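Local coordinates for porin (Rhodobacter capsulatus, PDB 2POR), which forms trimeric outer-membrane channels that let small hydrophilic solutes, up to about 0.6 kDa, diffuse passively across the membrane, at residues F210-F215 / D255-V260. Residues are numbered along the deposited sequence; the frame is centred on the assembly and turned at random.
Sequences FARAVF and DTIDDV. With C8E ((hydroxyethyloxy)tri(ethyloxy)octane), chain E.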
loop_
_atom_site.group_PDB
_atom_site.type_symbol
_atom_site.label_atom_id
_atom_site.label_comp_id
_atom_site.label_asym_id
_atom_site.label_seq_id
_atom_site.Cartn_x
_atom_site.Cartn_y
_atom_site.Cartn_z
ATOM N N PHE A 210 -14.601 -17.182 24.591
ATOM C CA PHE A 210 -13.842 -17.342 23.337
ATOM C C PHE A 210 -14.409 -18.581 22.584
ATOM O O PHE A 210 -14.755 -18.508 21.387
ATOM C CB PHE A 210 -12.348 -17.470 23.761
ATOM C CG PHE A 210 -11.344 -17.860 22.681
ATOM C CD1 PHE A 210 -11.130 -19.199 22.382
ATOM C CD2 PHE A 210 -10.655 -16.881 21.994
ATOM C CE1 PHE A 210 -10.229 -19.560 21.396
ATOM C CE2 PHE A 210 -9.750 -17.248 21.007
ATOM C CZ PHE A 210 -9.543 -18.581 20.711
ATOM N N ALA A 211 -14.621 -19.713 23.278
ATOM C CA ALA A 211 -15.233 -20.889 22.694
ATOM C C ALA A 211 -16.610 -20.648 22.131
ATOM O O ALA A 211 -16.945 -21.104 21.031
ATOM C CB ALA A 211 -15.286 -21.955 23.770
ATOM N N ARG A 212 -17.475 -19.897 22.826
ATOM C CA ARG A 212 -18.815 -19.620 22.329
ATOM C C ARG A 212 -18.756 -18.781 21.067
ATOM O O ARG A 212 -19.552 -18.975 20.146
ATOM C CB ARG A 212 -19.637 -18.866 23.392
ATOM C CG ARG A 212 -19.894 -19.714 24.669
ATOM C CD ARG A 212 -20.691 -18.936 25.805
ATOM N NE ARG A 212 -21.962 -18.457 25.283
ATOM C CZ ARG A 212 -23.068 -19.200 25.274
ATOM N NH1 ARG A 212 -23.086 -20.407 25.810
ATOM N NH2 ARG A 212 -24.186 -18.752 24.751
ATOM N N ALA A 213 -17.818 -17.836 20.996
ATOM C CA ALA A 213 -17.659 -16.989 19.799
ATOM C C ALA A 213 -17.231 -17.817 18.573
ATOM O O ALA A 213 -17.625 -17.462 17.464
ATOM C CB ALA A 213 -16.624 -15.902 20.054
ATOM N N VAL A 214 -16.510 -18.953 18.715
ATOM C CA VAL A 214 -16.209 -19.867 17.606
ATOM C C VAL A 214 -17.513 -20.268 16.962
ATOM O O VAL A 214 -17.576 -20.313 15.735
ATOM C CB VAL A 214 -15.513 -21.197 18.039
ATOM C CG1 VAL A 214 -15.390 -22.232 16.901
ATOM C CG2 VAL A 214 -14.157 -20.829 18.543
ATOM N N PHE A 215 -18.567 -20.548 17.763
ATOM C CA PHE A 215 -19.854 -21.001 17.228
ATOM C C PHE A 215 -20.849 -19.874 17.041
ATOM O O PHE A 215 -22.037 -20.088 16.764
ATOM C CB PHE A 215 -20.450 -22.097 18.140
ATOM C CG PHE A 215 -19.717 -23.442 18.066
ATOM C CD1 PHE A 215 -20.097 -24.366 17.118
ATOM C CD2 PHE A 215 -18.662 -23.710 18.916
ATOM C CE1 PHE A 215 -19.408 -25.553 17.021
ATOM C CE2 PHE A 215 -17.978 -24.898 18.812
ATOM C CZ PHE A 215 -18.352 -25.812 17.867
ATOM N N ASP A 255 -16.664 -28.996 24.924
ATOM C CA ASP A 255 -17.485 -29.442 26.024
ATOM C C ASP A 255 -18.336 -28.281 26.542
ATOM O O ASP A 255 -17.864 -27.157 26.742
ATOM C CB ASP A 255 -16.578 -29.962 27.127
ATOM C CG ASP A 255 -17.300 -30.627 28.300
ATOM O OD1 ASP A 255 -18.216 -31.424 28.074
ATOM O OD2 ASP A 255 -16.942 -30.350 29.444
ATOM N N THR A 256 -19.611 -28.644 26.699
ATOM C CA THR A 256 -20.703 -27.805 27.166
ATOM C C THR A 256 -21.098 -26.808 26.087
ATOM O O THR A 256 -22.118 -26.152 26.292
ATOM C CB THR A 256 -20.414 -26.972 28.498
ATOM O OG1 THR A 256 -19.587 -25.881 28.188
ATOM C CG2 THR A 256 -19.738 -27.789 29.577
ATOM N N ILE A 257 -20.428 -26.618 24.934
ATOM C CA ILE A 257 -20.858 -25.620 23.948
ATOM C C ILE A 257 -21.398 -26.410 22.795
ATOM O O ILE A 257 -22.609 -26.557 22.701
ATOM C CB ILE A 257 -19.698 -24.698 23.428
ATOM C CG1 ILE A 257 -18.947 -24.072 24.603
ATOM C CG2 ILE A 257 -20.270 -23.694 22.432
ATOM C CD1 ILE A 257 -19.750 -23.335 25.658
ATOM N N ASP A 258 -20.559 -26.992 21.938
ATOM C CA ASP A 258 -21.047 -27.704 20.777
ATOM C C ASP A 258 -19.861 -28.439 20.096
ATOM O O ASP A 258 -18.729 -28.329 20.567
ATOM C CB ASP A 258 -21.693 -26.698 19.808
ATOM C CG ASP A 258 -22.794 -27.295 18.907
ATOM O OD1 ASP A 258 -23.080 -28.511 18.950
ATOM O OD2 ASP A 258 -23.386 -26.527 18.140
ATOM N N ASP A 259 -20.152 -29.195 19.040
ATOM C CA ASP A 259 -19.192 -29.897 18.214
ATOM C C ASP A 259 -19.551 -29.601 16.772
ATOM O O ASP A 259 -20.677 -29.192 16.475
ATOM C CB ASP A 259 -19.226 -31.413 18.430
ATOM C CG ASP A 259 -20.582 -32.100 18.269
ATOM O OD1 ASP A 259 -21.051 -32.274 17.153
ATOM O OD2 ASP A 259 -21.173 -32.466 19.278
ATOM N N VAL A 260 -18.604 -29.741 15.855
ATOM C CA VAL A 260 -18.870 -29.554 14.441
ATOM C C VAL A 260 -17.857 -30.461 13.723
ATOM O O VAL A 260 -16.753 -30.715 14.224
ATOM C CB VAL A 260 -18.698 -28.030 14.097
ATOM C CG1 VAL A 260 -17.298 -27.493 14.428
ATOM C CG2 VAL A 260 -19.055 -27.859 12.634
HETATM C C1 C8E E . -8.387 -24.042 19.754
HETATM C C2 C8E E . -8.808 -22.738 19.122
HETATM C C3 C8E E . -9.709 -23.112 17.996
HETATM C C4 C8E E . -10.026 -21.793 17.354
HETATM C C5 C8E E . -10.298 -21.926 15.861
HETATM C C6 C8E E . -11.407 -22.907 15.493
HETATM C C7 C8E E . -11.897 -22.744 14.042
HETATM C C8 C8E E . -12.962 -23.794 13.880
HETATM O O9 C8E E . -13.882 -23.766 12.809
HETATM C C10 C8E E . -15.226 -23.889 13.265
HETATM C C11 C8E E . -16.150 -24.202 12.138
HETATM O O12 C8E E . -17.501 -23.775 12.197
HETATM C C13 C8E E . -17.710 -22.503 11.571
HETATM C C14 C8E E . -18.337 -21.395 12.429
HETATM O O15 C8E E . -19.588 -21.659 13.100
HETATM C C16 C8E E . -20.663 -20.752 12.766
HETATM C C17 C8E E . -21.856 -21.306 11.946
HETATM O O18 C8E E . -23.193 -20.735 11.885
HETATM C C19 C8E E . -24.045 -21.155 12.992
HETATM C C20 C8E E . -25.346 -21.924 12.672
HETATM O O21 C8E E . -25.179 -22.676 11.462
#
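Phe215 lays its ring against residues 257-260, and Asp258 covers one face of it. The Asp258 CB sits over the ring centre, 3.8 Å from the centroid of Phe215 and 13° off the normal, a CH-pi contact; the carboxylate plane is turned 35° from the ring. Ile257 and Val260 meet the same ring obliquely: CG2 of Ile257, held anti to its backbone N, lies 3.9 Å from CD2 of Phe215, and CG1 of Val260 lies 3.9 Å from CE1 of Phe215. On the helix, CD1 of Ile257 meets CG of Arg212 at 3.8 Å, the two side chains crossing at about a right angle. Arg212 NE is hydrogen-bonded to O of Thr218. No hydrogen bond joins the segments; apolar contacts and one CH-pi interaction carry the contact. An alanine at Phe215 would probably open a gap beside Ile257 and Val260 and leave the Asp258 methylene without its aromatic face. In the 16-stranded antiparallel porin barrel, helix 208-214, which links strands 195-207 and 226-240, thus packs with the following Phe215 onto the classic beta bulge where Ile257 and Asp258 face Ile254 of strand 243-254, a residue touching both Ala211 and Phe215.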